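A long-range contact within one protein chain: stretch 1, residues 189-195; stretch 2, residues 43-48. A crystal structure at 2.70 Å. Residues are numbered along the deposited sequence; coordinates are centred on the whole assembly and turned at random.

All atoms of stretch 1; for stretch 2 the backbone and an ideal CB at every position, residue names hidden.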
# COMPACT_ATOMS: atom_id res chain seq x y z
N PHE A 189 -30.14 13.21 -2.49
CA PHE A 189 -28.79 12.94 -2.96
C PHE A 189 -28.50 11.45 -2.82
O PHE A 189 -28.80 10.85 -1.78
CB PHE A 189 -27.76 13.76 -2.18
CG PHE A 189 -26.36 13.70 -2.72
CD1 PHE A 189 -25.51 12.67 -2.36
CD2 PHE A 189 -25.88 14.69 -3.56
CE1 PHE A 189 -24.21 12.61 -2.84
CE2 PHE A 189 -24.59 14.64 -4.05
CZ PHE A 189 -23.76 13.60 -3.69
N ILE A 190 -27.93 10.85 -3.87
CA ILE A 190 -27.58 9.44 -3.89
C ILE A 190 -26.11 9.31 -4.24
O ILE A 190 -25.69 9.72 -5.33
CB ILE A 190 -28.44 8.65 -4.89
CG1 ILE A 190 -29.92 8.82 -4.58
CG2 ILE A 190 -28.05 7.17 -4.87
CD1 ILE A 190 -30.83 8.14 -5.58
N TRP A 191 -25.33 8.75 -3.32
CA TRP A 191 -23.92 8.44 -3.56
C TRP A 191 -23.86 7.02 -4.11
O TRP A 191 -23.78 6.04 -3.36
CB TRP A 191 -23.12 8.61 -2.27
CG TRP A 191 -21.64 8.34 -2.32
CD1 TRP A 191 -20.99 7.24 -1.84
CD2 TRP A 191 -20.63 9.20 -2.85
NE1 TRP A 191 -19.64 7.36 -2.04
CE2 TRP A 191 -19.39 8.56 -2.66
CE3 TRP A 191 -20.64 10.46 -3.47
CZ2 TRP A 191 -18.18 9.12 -3.07
CZ3 TRP A 191 -19.44 11.01 -3.87
CH2 TRP A 191 -18.23 10.34 -3.67
N ASN A 192 -23.94 6.90 -5.44
CA ASN A 192 -24.07 5.62 -6.13
C ASN A 192 -22.71 4.92 -6.19
O ASN A 192 -22.05 4.83 -7.24
CB ASN A 192 -24.66 5.82 -7.51
CG ASN A 192 -24.99 4.51 -8.21
OD1 ASN A 192 -25.26 3.50 -7.56
ND2 ASN A 192 -24.96 4.53 -9.54
N MET A 193 -22.28 4.41 -5.03
CA MET A 193 -20.96 3.81 -4.89
C MET A 193 -21.05 2.58 -4.00
O MET A 193 -21.66 2.65 -2.91
CB MET A 193 -19.97 4.82 -4.29
CG MET A 193 -19.86 6.13 -5.06
SD MET A 193 -18.82 5.99 -6.52
CE MET A 193 -17.19 6.08 -5.78
N PRO A 194 -20.49 1.45 -4.42
CA PRO A 194 -20.46 0.25 -3.56
C PRO A 194 -19.27 0.17 -2.62
O PRO A 194 -19.17 -0.80 -1.86
CB PRO A 194 -20.40 -0.88 -4.60
CG PRO A 194 -19.59 -0.29 -5.71
CD PRO A 194 -19.94 1.18 -5.76
N ALA A 195 -18.37 1.15 -2.64
CA ALA A 195 -17.18 1.10 -1.81
C ALA A 195 -17.48 1.53 -0.38
O ALA A 195 -18.35 2.38 -0.14
CB ALA A 195 -16.08 1.99 -2.40
N UNK A 43 -18.47 -1.25 -13.62
CA UNK A 43 -18.70 -0.75 -12.27
C UNK A 43 -20.11 -1.12 -11.82
O UNK A 43 -21.04 -1.25 -12.62
CB UNK A 43 -18.49 0.76 -12.21
N UNK A 44 -20.27 -1.27 -10.51
CA UNK A 44 -21.55 -1.64 -9.91
C UNK A 44 -22.36 -0.38 -9.65
O UNK A 44 -21.88 0.56 -9.01
CB UNK A 44 -21.35 -2.43 -8.62
N UNK A 45 -23.59 -0.36 -10.16
CA UNK A 45 -24.48 0.79 -10.04
C UNK A 45 -25.80 0.33 -9.44
O UNK A 45 -26.25 -0.79 -9.70
CB UNK A 45 -24.70 1.46 -11.40
N UNK A 46 -26.39 1.19 -8.62
CA UNK A 46 -27.64 0.88 -7.94
C UNK A 46 -28.81 1.71 -8.45
O UNK A 46 -29.90 1.63 -7.89
CB UNK A 46 -27.48 1.09 -6.43
N UNK A 47 -28.60 2.50 -9.50
CA UNK A 47 -29.65 3.33 -10.07
C UNK A 47 -30.04 2.78 -11.44
O UNK A 47 -29.24 2.12 -12.12
CB UNK A 47 -29.20 4.79 -10.18
N UNK A 48 -31.28 3.05 -11.84
CA UNK A 48 -31.82 2.58 -13.11
C UNK A 48 -31.50 3.57 -14.22
O UNK A 48 -31.60 4.79 -14.03
CB UNK A 48 -33.33 2.36 -13.01

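Position 43 opens the segment without touching stretch 1: nothing there lies within 5.5 Å of its ideal CB, and its CA-to-CB bond runs sideways. Almost any residue would be tolerated as far as this contact is concerned. The deposited residue is Glu43, whose side chain leads away and forms its hydrogen bonds outside the two stretches.

At position 44 the backbone is extended (phi/psi -87/127) and the ideal CB sits 4.0 Å from Pro194 CG. What stretch 1 offers here is the aliphatic surface of a proline ring, with no donor or acceptor on it, so valine, isoleucine, leucine or even alanine could use it. The residue is Ile44. Its CB lies 4.0 Å from Pro194 CG, an apolar contact made close to the backbone rather than at the tip of the chain. The main chain contributes independently of the side chain: a water donates to Ile44 O at 2.6 Å and to Asn192 O at 2.7 Å, joining two carbonyls that could not bond each other directly.

Position 45 is also extended, and its CB points sideways, 3.6 Å from Asn192 ND2. That amide nitrogen is a donor, so a short side chain with an acceptor is suggested: serine, threonine, or perhaps aspartate. The residue is Ser45, with chi1 in the t well. Asn192 ND2 donates to Ser45 OG at 2.7 Å with a nearly straight angle of 165°. The same OG accepts a weak hydrogen bond from the backbone N of position 47, at 3.5 Å, so the hydroxyl oxygen serves both stretches.

At position 46 the backbone speaks first. Its N donates to Asn192 OD1 at 2.8 Å, a bond that most side chains would allow but proline, lacking the N-H, would not. The ideal CB of position 46 is 3.5 Å from Asn192 OD1 and points sideways, and Pro194 lies farther along stretch 1, so a long apolar or aromatic side chain could reach it. The residue is Phe46, in the m rotamer, and its end comes nearer to stretch 1 than its first bond suggests. Pro194 CB meets Phe46 CE2 at 3.9 Å, at the ring's edge near its plane, where Asn192 OD1 also lies. With both amide ends engaged, Asn192 bridges positions 45 and 46, its amide turned so that ND2 meets a hydroxyl oxygen and OD1 a backbone N-H.

Position 47 points toward stretch 1, with its ideal CB 4.3 Å from Asn192 ND2 and the hydrocarbon side chain of Ile190 beyond. A medium-sized aliphatic residue, valine, isoleucine or leucine, would suit this mixed surface. The residue is Ile47, chi1 p and chi2 t. Ile47 CG1 comes 3.6 Å from Asn192 ND2, and Ile47 CG2, itself 4.0 Å from Asn192 ND2, also makes a loose apolar contact with Ile190 CG2 at 4.4 Å.

Position 48 is out of reach, so the contact sets no preference. The closest approach of the Tyr48 side chain is 9.1 Å, from Tyr48 CD1 to Ile190 CD1.

Stretch 2 43-48: EISFIY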
# COMPACT_ATOMS: atom_id res chain seq x y z
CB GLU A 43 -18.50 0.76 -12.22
CG GLU A 43 -17.05 1.22 -12.34
CD GLU A 43 -16.61 1.39 -13.78
OE1 GLU A 43 -17.46 1.28 -14.69
OE2 GLU A 43 -15.40 1.63 -14.01
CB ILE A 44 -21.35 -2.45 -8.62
CG1 ILE A 44 -20.82 -3.86 -8.92
CG2 ILE A 44 -22.64 -2.51 -7.82
CD1 ILE A 44 -19.34 -3.95 -9.15
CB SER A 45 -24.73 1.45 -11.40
OG SER A 45 -25.64 2.53 -11.28
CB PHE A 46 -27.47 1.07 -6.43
CG PHE A 46 -26.43 0.17 -5.83
CD1 PHE A 46 -26.74 -1.13 -5.47
CD2 PHE A 46 -25.13 0.62 -5.63
CE1 PHE A 46 -25.78 -1.97 -4.92
CE2 PHE A 46 -24.17 -0.21 -5.07
CZ PHE A 46 -24.49 -1.50 -4.72
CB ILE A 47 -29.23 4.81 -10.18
CG1 ILE A 47 -28.08 4.97 -11.18
CG2 ILE A 47 -28.84 5.35 -8.81
CD1 ILE A 47 -27.80 6.41 -11.55
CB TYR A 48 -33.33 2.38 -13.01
CG TYR A 48 -33.75 1.18 -12.19
CD1 TYR A 48 -33.79 1.24 -10.80
CD2 TYR A 48 -34.11 -0.01 -12.81
CE1 TYR A 48 -34.18 0.15 -10.05
CE2 TYR A 48 -34.50 -1.11 -12.06
CZ TYR A 48 -34.53 -1.03 -10.69
OH TYR A 48 -34.91 -2.12 -9.95
O HOH W 1 -21.02 2.97 -8.91
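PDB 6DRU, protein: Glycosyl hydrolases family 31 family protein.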